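Local coordinates for HD superfamily hydrolase (Clostridium acetobutylicum ATCC 824, PDB 3CCG) that probably hydrolyses diadenosine tetraphosphate symmetrically to two ADP, as a metal-dependent enzyme of the HD superfamily, at the Fe (III) ion site. Numbering follows the deposited sequence.

The Fe (III) ion site. Residues 20, 23, 49, 52-53, 56, 83, 86, 109, 112-113, 130, 133, 136. With FE (Fe (III) ion), chain B; FE (Fe (III) ion), chain C; PO4 (phosphate ion), chain D.
This is the dinuclear metal centre of an HD domain, named for the adjacent His52 and Asp53. Two partly occupied Fe (III) ions lie 3.4 Å apart, FE of chain B to FE of chain C. Asp53 bridges them with its carboxylate: OD1 binds FE of chain B at 2.2 Å, and OD2 binds FE of chain C. Water 1 and the phosphate also span the pair. PO4 O1 binds FE of chain B, and PO4 O4 binds FE of chain C. NE2 of His86 and His112 and water 2 make the first ion near octahedral. The second is near octahedral through NE2 of His23 and His52 and OD1 of Asp130.

Each histidine is fixed from behind through ND1. His52 ND1 donates to Gly49 O at 2.8 Å, in the carbonyl plane on a lone pair. His112 does the same to Ile109 O. His86 ND1 meets Tyr83 O from above the carbonyl plane. His23 ND1 instead donates to the carboxylate OE2 of Glu133 at 2.8 Å, which may make its imidazole a stronger donor to iron. CD of Lys56 covers the centre of one His86 face, and Thr113 CG2 lies toward the rim of the other.

Lys56 bends at chi2 (66°), and its NZ donates to PO4 O1 and O3, each at 2.8 Å. Arg20 NH1 forms a salt bridge with the phosphate. The ion is a common crystallisation additive but may mimic a substrate phosphate.

Helices 5-38 and 121-132 supply His23 and Asp130; loop residues supply the other protein ligands, His52 and Asp53 just after helix 42-51.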
# COMPACT_ATOMS: atom_id res chain seq x y z
N ARG A 20 -3.57 -21.79 21.04
CA ARG A 20 -4.15 -20.51 20.57
C ARG A 20 -5.04 -19.89 21.67
O ARG A 20 -5.13 -18.65 21.77
CB ARG A 20 -4.86 -20.70 19.26
CG ARG A 20 -5.34 -19.42 18.58
CD ARG A 20 -4.20 -18.49 18.21
NE ARG A 20 -3.47 -18.97 17.04
CZ ARG A 20 -2.57 -18.23 16.42
NH1 ARG A 20 -2.33 -17.00 16.84
NH2 ARG A 20 -1.93 -18.71 15.37
N HIS A 23 -2.58 -18.20 23.95
CA HIS A 23 -2.23 -16.92 23.24
C HIS A 23 -3.27 -15.86 23.55
O HIS A 23 -2.95 -14.72 23.87
CB HIS A 23 -2.05 -17.11 21.69
CG HIS A 23 -2.20 -15.87 20.83
ND1 HIS A 23 -1.24 -14.88 20.71
CD2 HIS A 23 -3.17 -15.55 19.92
CE1 HIS A 23 -1.66 -13.96 19.85
NE2 HIS A 23 -2.83 -14.34 19.34
N GLY A 49 -9.51 -8.36 23.94
CA GLY A 49 -8.32 -9.17 23.87
C GLY A 49 -8.63 -10.67 23.96
O GLY A 49 -8.08 -11.52 23.25
N HIS A 52 -10.55 -11.74 20.47
CA HIS A 52 -10.10 -11.16 19.19
C HIS A 52 -9.87 -12.24 18.13
O HIS A 52 -10.08 -11.95 16.94
CB HIS A 52 -8.84 -10.32 19.34
CG HIS A 52 -7.59 -11.12 19.44
ND1 HIS A 52 -7.19 -11.82 20.57
CD2 HIS A 52 -6.65 -11.36 18.51
CE1 HIS A 52 -6.05 -12.43 20.31
NE2 HIS A 52 -5.71 -12.19 19.06
N ASP A 53 -9.43 -13.43 18.54
CA ASP A 53 -9.06 -14.49 17.58
C ASP A 53 -10.17 -15.57 17.56
O ASP A 53 -9.90 -16.69 17.18
CB ASP A 53 -7.68 -15.13 17.87
CG ASP A 53 -6.60 -14.62 17.01
OD1 ASP A 53 -6.81 -13.85 16.07
OD2 ASP A 53 -5.43 -14.97 17.30
N LYS A 56 -10.24 -17.42 14.37
CA LYS A 56 -8.92 -17.75 13.84
C LYS A 56 -8.77 -19.16 13.23
O LYS A 56 -8.04 -19.32 12.24
CB LYS A 56 -7.87 -17.59 14.96
CG LYS A 56 -6.39 -17.98 14.57
CD LYS A 56 -5.91 -17.04 13.57
CE LYS A 56 -4.37 -17.24 13.32
NZ LYS A 56 -3.75 -16.21 12.53
N TYR A 83 -6.87 -15.25 5.04
CA TYR A 83 -6.25 -15.39 6.39
C TYR A 83 -6.72 -14.17 7.16
O TYR A 83 -7.26 -14.26 8.25
CB TYR A 83 -4.65 -15.38 6.36
CG TYR A 83 -3.98 -16.51 5.60
CD1 TYR A 83 -3.66 -16.38 4.30
CD2 TYR A 83 -3.74 -17.75 6.17
CE1 TYR A 83 -3.08 -17.42 3.60
CE2 TYR A 83 -3.18 -18.77 5.44
CZ TYR A 83 -2.87 -18.62 4.17
OH TYR A 83 -2.36 -19.63 3.40
N HIS A 86 -10.01 -13.12 9.30
CA HIS A 86 -10.50 -13.64 10.58
C HIS A 86 -10.84 -12.49 11.56
O HIS A 86 -11.61 -12.73 12.49
CB HIS A 86 -9.58 -14.69 11.25
CG HIS A 86 -8.31 -14.15 11.82
ND1 HIS A 86 -7.17 -13.97 11.06
CD2 HIS A 86 -7.98 -13.84 13.09
CE1 HIS A 86 -6.21 -13.51 11.86
NE2 HIS A 86 -6.67 -13.44 13.10
N ILE A 109 -11.63 -5.90 17.40
CA ILE A 109 -11.55 -7.26 16.90
C ILE A 109 -11.43 -7.23 15.36
O ILE A 109 -10.54 -7.84 14.78
CB ILE A 109 -12.79 -8.05 17.29
CG1 ILE A 109 -12.96 -8.13 18.81
CG2 ILE A 109 -12.76 -9.43 16.70
CD1 ILE A 109 -14.35 -8.68 19.24
N HIS A 112 -7.88 -5.94 14.00
CA HIS A 112 -6.64 -6.33 14.65
C HIS A 112 -5.62 -6.98 13.73
O HIS A 112 -4.46 -7.06 14.12
CB HIS A 112 -6.89 -7.31 15.84
CG HIS A 112 -7.05 -8.76 15.47
ND1 HIS A 112 -8.25 -9.38 15.18
CD2 HIS A 112 -6.11 -9.73 15.40
CE1 HIS A 112 -8.01 -10.66 14.90
NE2 HIS A 112 -6.72 -10.90 15.06
N THR A 113 -6.05 -7.48 12.58
CA THR A 113 -5.13 -8.23 11.68
C THR A 113 -4.34 -7.30 10.77
O THR A 113 -3.22 -7.65 10.37
CB THR A 113 -5.82 -9.29 10.83
OG1 THR A 113 -6.70 -8.67 9.86
CG2 THR A 113 -6.58 -10.23 11.69
N ASP A 130 -1.38 -8.26 20.35
CA ASP A 130 -1.16 -9.51 19.66
C ASP A 130 0.35 -9.81 19.42
O ASP A 130 0.80 -10.95 19.54
CB ASP A 130 -1.93 -9.47 18.34
CG ASP A 130 -2.04 -10.82 17.70
OD1 ASP A 130 -2.29 -11.78 18.42
OD2 ASP A 130 -1.94 -10.89 16.47
N GLU A 133 2.41 -9.87 23.47
CA GLU A 133 1.95 -10.72 24.57
C GLU A 133 3.11 -11.63 24.94
O GLU A 133 3.94 -11.98 24.09
CB GLU A 133 0.63 -11.46 24.26
CG GLU A 133 0.69 -12.40 23.10
CD GLU A 133 0.93 -13.83 23.52
OE1 GLU A 133 1.17 -14.06 24.74
OE2 GLU A 133 0.86 -14.72 22.61
N ARG A 136 4.96 -14.45 23.13
CA ARG A 136 5.65 -14.24 21.85
C ARG A 136 7.16 -14.03 22.01
O ARG A 136 7.65 -13.46 22.98
CB ARG A 136 5.05 -13.10 21.07
CG ARG A 136 3.73 -13.53 20.50
CD ARG A 136 3.43 -12.84 19.23
NE ARG A 136 2.17 -13.25 18.65
CZ ARG A 136 2.04 -14.24 17.78
NH1 ARG A 136 3.14 -14.93 17.40
NH2 ARG A 136 0.86 -14.54 17.27
FE FE B . -5.48 -12.70 14.79
FE FE C . -3.81 -13.13 17.69
P PO4 D . -2.48 -14.15 14.93
O1 PO4 D . -4.05 -14.34 14.66
O2 PO4 D . -1.90 -12.78 14.52
O3 PO4 D . -1.74 -15.32 14.29
O4 PO4 D . -2.19 -14.23 16.37
O HOH W 1 -4.44 -12.12 16.46
O HOH W 2 -4.10 -11.68 13.59